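Local coordinates for type 2A phosphatase-associated protein 42 (Saccharomyces cerevisiae, PDB 2V0P), which associates with PP2A and SIT4 phosphatase catalytic subunits, inhibits SIT4 and is involved in negative regulation of TOR signalling in response to nitrogen source, at residues Leu35-Lys46 with Val75-Arg86. Numbering follows the deposited sequence.
Sequences LLSTIKKLLNLK and VDYYLGLLISRR
Leu-42 drops its CD2 methyl into a hole between Val-75, Tyr-78, Leu-79 and Leu-82, 3.6 Å from Leu-79 CD2 and 3.7 Å from Tyr-78 CB. With CG anti to the backbone N (chi1 -174°), the side chain reaches toward helix 75-83 and crosses Leu-79 at a slant; Leu-79 CD2 also meets Leu-43 CD2. Leu-82 is the reciprocal knob, set among Leu-35, Thr-38, Ile-39 and Leu-42: its CB lies 3.6 Å from Ile-39 CG1, the two side chains sliding past each other in opposite directions. These knobs pack helix 29-52 against helix 75-83 nearly antiparallel, within the all-helical, tetratricopeptide repeat-like N-terminal domain; the axes of 35-46 and 75-83 approach to 10.1 Å, with 160° between their directions. Phe-8 of helix 4-19 also touches Leu-42. At one end, Lys-46 stretches out over Val-75 CG2 to place NZ 2.6 Å from Asp-76 OD1, a salt bridge on the syn lone pair, while Phe-50 offers its ring for a cation-pi contact. A methionine in place of Lys-46 would probably leave the buried Asp-76 carboxylate without this counter-charge. At the other end, Arg-86 bends at chi2 and chi3, folding back so that CG sits 3.6 Å from Ile-39 CD1. One face of its guanidinium lies under Leu-36, and NH1 is hydrogen-bonded to Gln-32.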
ATOM      1  N   LEU A  35       9.927  -3.227  25.662  1.00 33.03           N
ATOM      2  CA  LEU A  35       8.995  -2.313  25.064  1.00 33.03           C
ATOM      3  C   LEU A  35       7.740  -2.157  25.927  1.00 32.46           C
ATOM      4  O   LEU A  35       7.315  -1.044  26.224  1.00 34.58           O
ATOM      5  CB  LEU A  35       8.688  -2.712  23.589  1.00 32.72           C
ATOM      6  CG  LEU A  35       7.737  -1.814  22.826  1.00 34.85           C
ATOM      7  CD1 LEU A  35       8.366  -0.508  22.392  1.00 39.76           C
ATOM      8  CD2 LEU A  35       7.187  -2.536  21.667  1.00 36.53           C
ATOM      9  N   LEU A  36       7.178  -3.277  26.341  1.00 32.05           N
ATOM     10  CA  LEU A  36       6.044  -3.290  27.199  1.00 32.70           C
ATOM     11  C   LEU A  36       6.308  -2.581  28.523  1.00 30.09           C
ATOM     12  O   LEU A  36       5.500  -1.890  28.956  1.00 33.14           O
ATOM     13  CB  LEU A  36       5.576  -4.703  27.482  1.00 30.13           C
ATOM     14  CG  LEU A  36       4.351  -4.824  28.356  1.00 34.35           C
ATOM     15  CD1 LEU A  36       3.172  -4.035  27.805  1.00 39.67           C
ATOM     16  CD2 LEU A  36       3.975  -6.270  28.561  1.00 39.99           C
ATOM     17  N   SER A  37       7.433  -2.782  29.137  1.00 30.95           N
ATOM     18  CA  SER A  37       7.650  -2.142  30.461  1.00 33.97           C
ATOM     19  C   SER A  37       7.884  -0.644  30.281  1.00 32.44           C
ATOM     20  O   SER A  37       7.452   0.139  31.101  1.00 33.32           O
ATOM     21  CB  SER A  37       8.736  -2.793  31.264  1.00 32.34           C
ATOM     22  OG  SER A  37       9.970  -2.709  30.622  1.00 38.12           O
ATOM     23  N   THR A  38       8.528  -0.269  29.177  1.00 33.53           N
ATOM     24  CA  THR A  38       8.671   1.118  28.818  1.00 29.02           C
ATOM     25  C   THR A  38       7.344   1.814  28.638  1.00 29.97           C
ATOM     26  O   THR A  38       7.077   2.938  29.160  1.00 32.44           O
ATOM     27  CB  THR A  38       9.653   1.321  27.710  1.00 30.80           C
ATOM     28  OG1 THR A  38      10.852   0.711  28.074  1.00 30.89           O
ATOM     29  CG2 THR A  38       9.952   2.927  27.441  1.00 32.97           C
ATOM     30  N   ILE A  39       6.456   1.205  27.896  1.00 30.32           N
ATOM     31  CA  ILE A  39       5.154   1.772  27.736  1.00 30.09           C
ATOM     32  C   ILE A  39       4.434   1.894  29.062  1.00 31.93           C
ATOM     33  O   ILE A  39       3.856   2.943  29.339  1.00 34.18           O
ATOM     34  CB  ILE A  39       4.314   0.907  26.729  1.00 29.80           C
ATOM     35  CG1 ILE A  39       4.847   1.067  25.326  1.00 32.16           C
ATOM     36  CG2 ILE A  39       2.923   1.293  26.753  1.00 28.63           C
ATOM     37  CD1 ILE A  39       4.214  -0.112  24.429  1.00 30.73           C
ATOM     38  N   LYS A  40       4.471   0.859  29.889  1.00 34.10           N
ATOM     39  CA  LYS A  40       3.795   0.885  31.172  1.00 36.01           C
ATOM     40  C   LYS A  40       4.301   2.115  32.004  1.00 34.24           C
ATOM     41  O   LYS A  40       3.502   2.868  32.529  1.00 36.03           O
ATOM     42  CB  LYS A  40       3.941  -0.452  31.915  1.00 36.88           C
ATOM     43  CG  LYS A  40       3.170  -1.612  31.277  1.00 38.37           C
ATOM     44  CD  LYS A  40       3.342  -2.900  32.091  1.00 39.55           C
ATOM     45  CE  LYS A  40       2.613  -4.094  31.473  1.00 44.99           C
ATOM     46  NZ  LYS A  40       1.125  -4.026  31.643  1.00 48.83           N
ATOM     47  N   LYS A  41       5.611   2.312  32.043  1.00 32.71           N
ATOM     48  CA  LYS A  41       6.256   3.458  32.687  1.00 34.36           C
ATOM     49  C   LYS A  41       5.792   4.797  32.132  1.00 34.85           C
ATOM     50  O   LYS A  41       5.560   5.741  32.887  1.00 33.70           O
ATOM     51  CB  LYS A  41       7.762   3.399  32.504  1.00 34.83           C
ATOM     52  CG  LYS A  41       8.465   2.395  33.393  1.00 36.22           C
ATOM     53  CD  LYS A  41       9.926   2.399  33.085  1.00 40.44           C
ATOM     54  CE  LYS A  41      10.658   1.349  33.906  1.00 47.88           C
ATOM     55  NZ  LYS A  41      12.115   1.323  33.528  1.00 51.54           N
ATOM     56  N   LEU A  42       5.754   4.900  30.809  1.00 31.75           N
ATOM     57  CA  LEU A  42       5.282   6.140  30.189  1.00 32.20           C
ATOM     58  C   LEU A  42       3.804   6.407  30.451  1.00 31.22           C
ATOM     59  O   LEU A  42       3.418   7.523  30.574  1.00 33.76           O
ATOM     60  CB  LEU A  42       5.639   6.180  28.714  1.00 32.47           C
ATOM     61  CG  LEU A  42       5.341   7.462  27.927  1.00 32.95           C
ATOM     62  CD1 LEU A  42       6.048   8.648  28.589  1.00 34.90           C
ATOM     63  CD2 LEU A  42       5.838   7.294  26.481  1.00 32.91           C
ATOM     64  N   LEU A  43       2.979   5.371  30.551  1.00 33.42           N
ATOM     65  CA  LEU A  43       1.582   5.527  30.799  1.00 33.23           C
ATOM     66  C   LEU A  43       1.452   6.045  32.254  1.00 34.47           C
ATOM     67  O   LEU A  43       0.660   6.902  32.538  1.00 34.63           O
ATOM     68  CB  LEU A  43       0.878   4.188  30.658  1.00 35.10           C
ATOM     69  CG  LEU A  43       0.614   3.683  29.215  1.00 32.80           C
ATOM     70  CD1 LEU A  43       0.040   2.299  29.317  1.00 39.75           C
ATOM     71  CD2 LEU A  43      -0.341   4.597  28.544  1.00 37.64           C
ATOM     72  N   ASN A  44       2.254   5.491  33.129  1.00 33.50           N
ATOM     73  CA  ASN A  44       2.253   5.872  34.526  1.00 36.75           C
ATOM     74  C   ASN A  44       2.667   7.314  34.660  1.00 35.64           C
ATOM     75  O   ASN A  44       2.075   8.039  35.441  1.00 36.71           O
ATOM     76  CB  ASN A  44       3.147   4.922  35.327  1.00 37.50           C
ATOM     77  CG  ASN A  44       2.417   3.668  35.707  1.00 39.81           C
ATOM     78  OD1 ASN A  44       1.189   3.638  35.660  1.00 44.82           O
ATOM     79  ND2 ASN A  44       3.150   2.631  36.113  1.00 44.28           N
ATOM     80  N   LEU A  45       3.604   7.730  33.800  1.00 37.02           N
ATOM     81  CA  LEU A  45       4.142   9.114  33.781  1.00 35.29           C
ATOM     82  C   LEU A  45       3.147  10.140  33.288  1.00 35.98           C
ATOM     83  O   LEU A  45       2.931  11.217  33.948  1.00 35.60           O
ATOM     84  CB  LEU A  45       5.456   9.145  33.044  1.00 35.76           C
ATOM     85  CG  LEU A  45       6.292  10.402  32.993  1.00 39.70           C
ATOM     86  CD1 LEU A  45       6.656  10.820  34.425  1.00 40.50           C
ATOM     87  CD2 LEU A  45       7.523  10.138  32.162  1.00 41.52           C
ATOM     88  N   LYS A  46       2.441   9.790  32.208  1.00 35.48           N
ATOM     89  CA  LYS A  46       1.355  10.590  31.779  1.00 35.19           C
ATOM     90  C   LYS A  46       0.344  10.871  32.875  1.00 34.93           C
ATOM     91  O   LYS A  46      -0.051  12.005  33.054  1.00 37.10           O
ATOM     92  CB  LYS A  46       0.660   9.960  30.583  1.00 35.18           C
ATOM     93  CG  LYS A  46      -0.451  10.802  30.092  1.00 37.79           C
ATOM     94  CD  LYS A  46      -0.900  10.412  28.718  1.00 42.32           C
ATOM     95  CE  LYS A  46      -2.259  11.031  28.447  1.00 46.56           C
ATOM     96  NZ  LYS A  46      -2.564  11.021  26.984  1.00 46.14           N
ATOM     97  N   VAL A  75       4.770  13.370  25.590  1.00 32.72           N
ATOM     98  CA  VAL A  75       4.475  12.057  26.129  1.00 34.31           C
ATOM     99  C   VAL A  75       3.583  11.238  25.133  1.00 35.16           C
ATOM    100  O   VAL A  75       3.897  10.164  24.846  1.00 35.44           O
ATOM    101  CB  VAL A  75       3.852  12.040  27.520  1.00 34.15           C
ATOM    102  CG1 VAL A  75       4.652  12.877  28.525  1.00 31.43           C
ATOM    103  CG2 VAL A  75       2.436  12.417  27.526  1.00 38.49           C
ATOM    104  N   ASP A  76       2.528  11.806  24.590  1.00 36.94           N
ATOM    105  CA  ASP A  76       1.736  11.068  23.624  1.00 35.98           C
ATOM    106  C   ASP A  76       2.497  10.733  22.336  1.00 38.29           C
ATOM    107  O   ASP A  76       2.200   9.687  21.722  1.00 38.22           O
ATOM    108  CB  ASP A  76       0.475  11.802  23.311  1.00 38.63           C
ATOM    109  CG  ASP A  76      -0.418  11.935  24.502  1.00 39.40           C
ATOM    110  OD1 ASP A  76      -0.666  10.900  25.142  1.00 46.28           O
ATOM    111  OD2 ASP A  76      -0.853  13.078  24.780  1.00 42.40           O
ATOM    112  N   TYR A  77       3.451  11.596  21.912  1.00 35.46           N
ATOM    113  CA  TYR A  77       4.243  11.309  20.773  1.00 34.99           C
ATOM    114  C   TYR A  77       5.035   9.999  21.022  1.00 36.08           C
ATOM    115  O   TYR A  77       5.048   9.111  20.171  1.00 32.07           O
ATOM    116  CB  TYR A  77       5.190  12.436  20.398  1.00 35.45           C
ATOM    117  CG  TYR A  77       6.233  12.158  19.349  1.00 32.04           C
ATOM    118  CD1 TYR A  77       5.903  12.025  17.951  1.00 32.74           C
ATOM    119  CD2 TYR A  77       7.572  12.054  19.697  1.00 29.90           C
ATOM    120  CE1 TYR A  77       6.895  11.790  17.022  1.00 27.34           C
ATOM    121  CE2 TYR A  77       8.514  11.842  18.750  1.00 36.11           C
ATOM    122  CZ  TYR A  77       8.127  11.704  17.383  1.00 30.93           C
ATOM    123  OH  TYR A  77       9.062  11.493  16.483  1.00 30.86           O
ATOM    124  N   TYR A  78       5.668   9.913  22.196  1.00 33.77           N
ATOM    125  CA  TYR A  78       6.511   8.825  22.503  1.00 33.30           C
ATOM    126  C   TYR A  78       5.638   7.511  22.681  1.00 35.07           C
ATOM    127  O   TYR A  78       6.086   6.460  22.350  1.00 33.82           O
ATOM    128  CB  TYR A  78       7.374   9.163  23.746  1.00 36.46           C
ATOM    129  CG  TYR A  78       8.620   9.908  23.351  1.00 33.27           C
ATOM    130  CD1 TYR A  78       8.741  11.252  23.553  1.00 35.94           C
ATOM    131  CD2 TYR A  78       9.644   9.251  22.684  1.00 36.57           C
ATOM    132  CE1 TYR A  78       9.850  11.917  23.180  1.00 38.60           C
ATOM    133  CE2 TYR A  78      10.769   9.921  22.269  1.00 41.26           C
ATOM    134  CZ  TYR A  78      10.860  11.259  22.531  1.00 40.31           C
ATOM    135  OH  TYR A  78      11.980  11.948  22.154  1.00 42.22           O
ATOM    136  N   LEU A  79       4.443   7.629  23.214  1.00 35.24           N
ATOM    137  CA  LEU A  79       3.528   6.524  23.315  1.00 37.25           C
ATOM    138  C   LEU A  79       3.187   6.043  21.881  1.00 36.95           C
ATOM    139  O   LEU A  79       3.217   4.871  21.621  1.00 38.16           O
ATOM    140  CB  LEU A  79       2.283   6.874  24.125  1.00 36.05           C
ATOM    141  CG  LEU A  79       2.295   6.964  25.688  1.00 33.39           C
ATOM    142  CD1 LEU A  79       0.972   7.384  26.096  1.00 33.56           C
ATOM    143  CD2 LEU A  79       2.638   5.684  26.365  1.00 33.48           C
ATOM    144  N   GLY A  80       2.897   6.977  20.983  1.00 36.92           N
ATOM    145  CA  GLY A  80       2.738   6.665  19.548  1.00 35.59           C
ATOM    146  C   GLY A  80       3.827   5.812  18.964  1.00 31.92           C
ATOM    147  O   GLY A  80       3.550   4.782  18.364  1.00 35.30           O
ATOM    148  N   LEU A  81       5.046   6.234  19.152  1.00 31.83           N
ATOM    149  CA  LEU A  81       6.205   5.576  18.662  1.00 34.54           C
ATOM    150  C   LEU A  81       6.410   4.159  19.300  1.00 34.22           C
ATOM    151  O   LEU A  81       6.758   3.185  18.611  1.00 35.12           O
ATOM    152  CB  LEU A  81       7.408   6.422  18.904  1.00 33.75           C
ATOM    153  CG  LEU A  81       7.604   7.722  18.162  1.00 35.66           C
ATOM    154  CD1 LEU A  81       8.859   8.318  18.679  1.00 38.28           C
ATOM    155  CD2 LEU A  81       7.678   7.452  16.641  1.00 36.24           C
ATOM    156  N   LEU A  82       6.199   4.066  20.601  1.00 34.91           N
ATOM    157  CA  LEU A  82       6.425   2.795  21.273  1.00 33.55           C
ATOM    158  C   LEU A  82       5.358   1.775  20.947  1.00 33.01           C
ATOM    159  O   LEU A  82       5.695   0.657  20.675  1.00 33.83           O
ATOM    160  CB  LEU A  82       6.488   3.000  22.805  1.00 36.40           C
ATOM    161  CG  LEU A  82       7.622   3.908  23.281  1.00 28.20           C
ATOM    162  CD1 LEU A  82       7.256   4.375  24.686  1.00 40.88           C
ATOM    163  CD2 LEU A  82       8.854   3.226  23.364  1.00 28.21           C
ATOM    164  N   ILE A  83       4.097   2.168  21.012  1.00 33.01           N
ATOM    165  CA  ILE A  83       2.989   1.307  20.745  1.00 35.14           C
ATOM    166  C   ILE A  83       3.023   0.746  19.299  1.00 35.38           C
ATOM    167  O   ILE A  83       2.766  -0.393  19.094  1.00 35.54           O
ATOM    168  CB  ILE A  83       1.656   1.994  21.020  1.00 36.57           C
ATOM    169  CG1 ILE A  83       1.555   2.372  22.514  1.00 34.61           C
ATOM    170  CG2 ILE A  83       0.477   1.024  20.699  1.00 36.95           C
ATOM    171  CD1 ILE A  83       0.408   3.051  22.848  1.00 34.77           C
ATOM    172  N   SER A  84       3.394   1.554  18.320  1.00 35.68           N
ATOM    173  CA  SER A  84       3.389   1.032  16.936  1.00 35.99           C
ATOM    174  C   SER A  84       4.339  -0.158  16.761  1.00 35.35           C
ATOM    175  O   SER A  84       4.241  -0.908  15.779  1.00 33.92           O
ATOM    176  CB  SER A  84       3.730   2.157  15.964  1.00 34.69           C
ATOM    177  OG  SER A  84       5.057   2.518  16.106  1.00 32.39           O
ATOM    178  N   ARG A  85       5.214  -0.365  17.765  1.00 35.05           N
ATOM    179  CA  ARG A  85       6.260  -1.328  17.695  1.00 33.13           C
ATOM    180  C   ARG A  85       5.930  -2.687  18.424  1.00 32.50           C
ATOM    181  O   ARG A  85       6.668  -3.620  18.309  1.00 28.58           O
ATOM    182  CB  ARG A  85       7.562  -0.734  18.224  1.00 33.67           C
ATOM    183  CG  ARG A  85       8.352   0.099  17.286  1.00 34.25           C
ATOM    184  CD  ARG A  85       9.315   1.034  18.000  1.00 38.50           C
ATOM    185  NE  ARG A  85      10.150   1.733  17.021  1.00 36.16           N
ATOM    186  CZ  ARG A  85       9.772   2.785  16.318  1.00 36.22           C
ATOM    187  NH1 ARG A  85       8.586   3.336  16.500  1.00 37.45           N
ATOM    188  NH2 ARG A  85      10.591   3.312  15.415  1.00 44.06           N
ATOM    189  N   ARG A  86       4.822  -2.717  19.149  1.00 32.48           N
ATOM    190  CA  ARG A  86       4.337  -3.874  19.863  1.00 34.78           C
ATOM    191  C   ARG A  86       3.907  -4.963  18.881  1.00 33.54           C
ATOM    192  O   ARG A  86       3.402  -4.668  17.833  1.00 31.79           O
ATOM    193  CB  ARG A  86       3.170  -3.464  20.756  1.00 36.02           C
ATOM    194  CG  ARG A  86       3.631  -2.655  21.967  1.00 37.12           C
ATOM    195  CD  ARG A  86       4.196  -3.606  23.054  1.00 40.18           C
ATOM    196  NE  ARG A  86       3.177  -4.345  23.773  1.00 38.92           N
ATOM    197  CZ  ARG A  86       3.279  -5.637  24.110  1.00 42.99           C
ATOM    198  NH1 ARG A  86       4.345  -6.349  23.766  1.00 41.50           N
ATOM    199  NH2 ARG A  86       2.300  -6.230  24.786  1.00 42.94           N
TER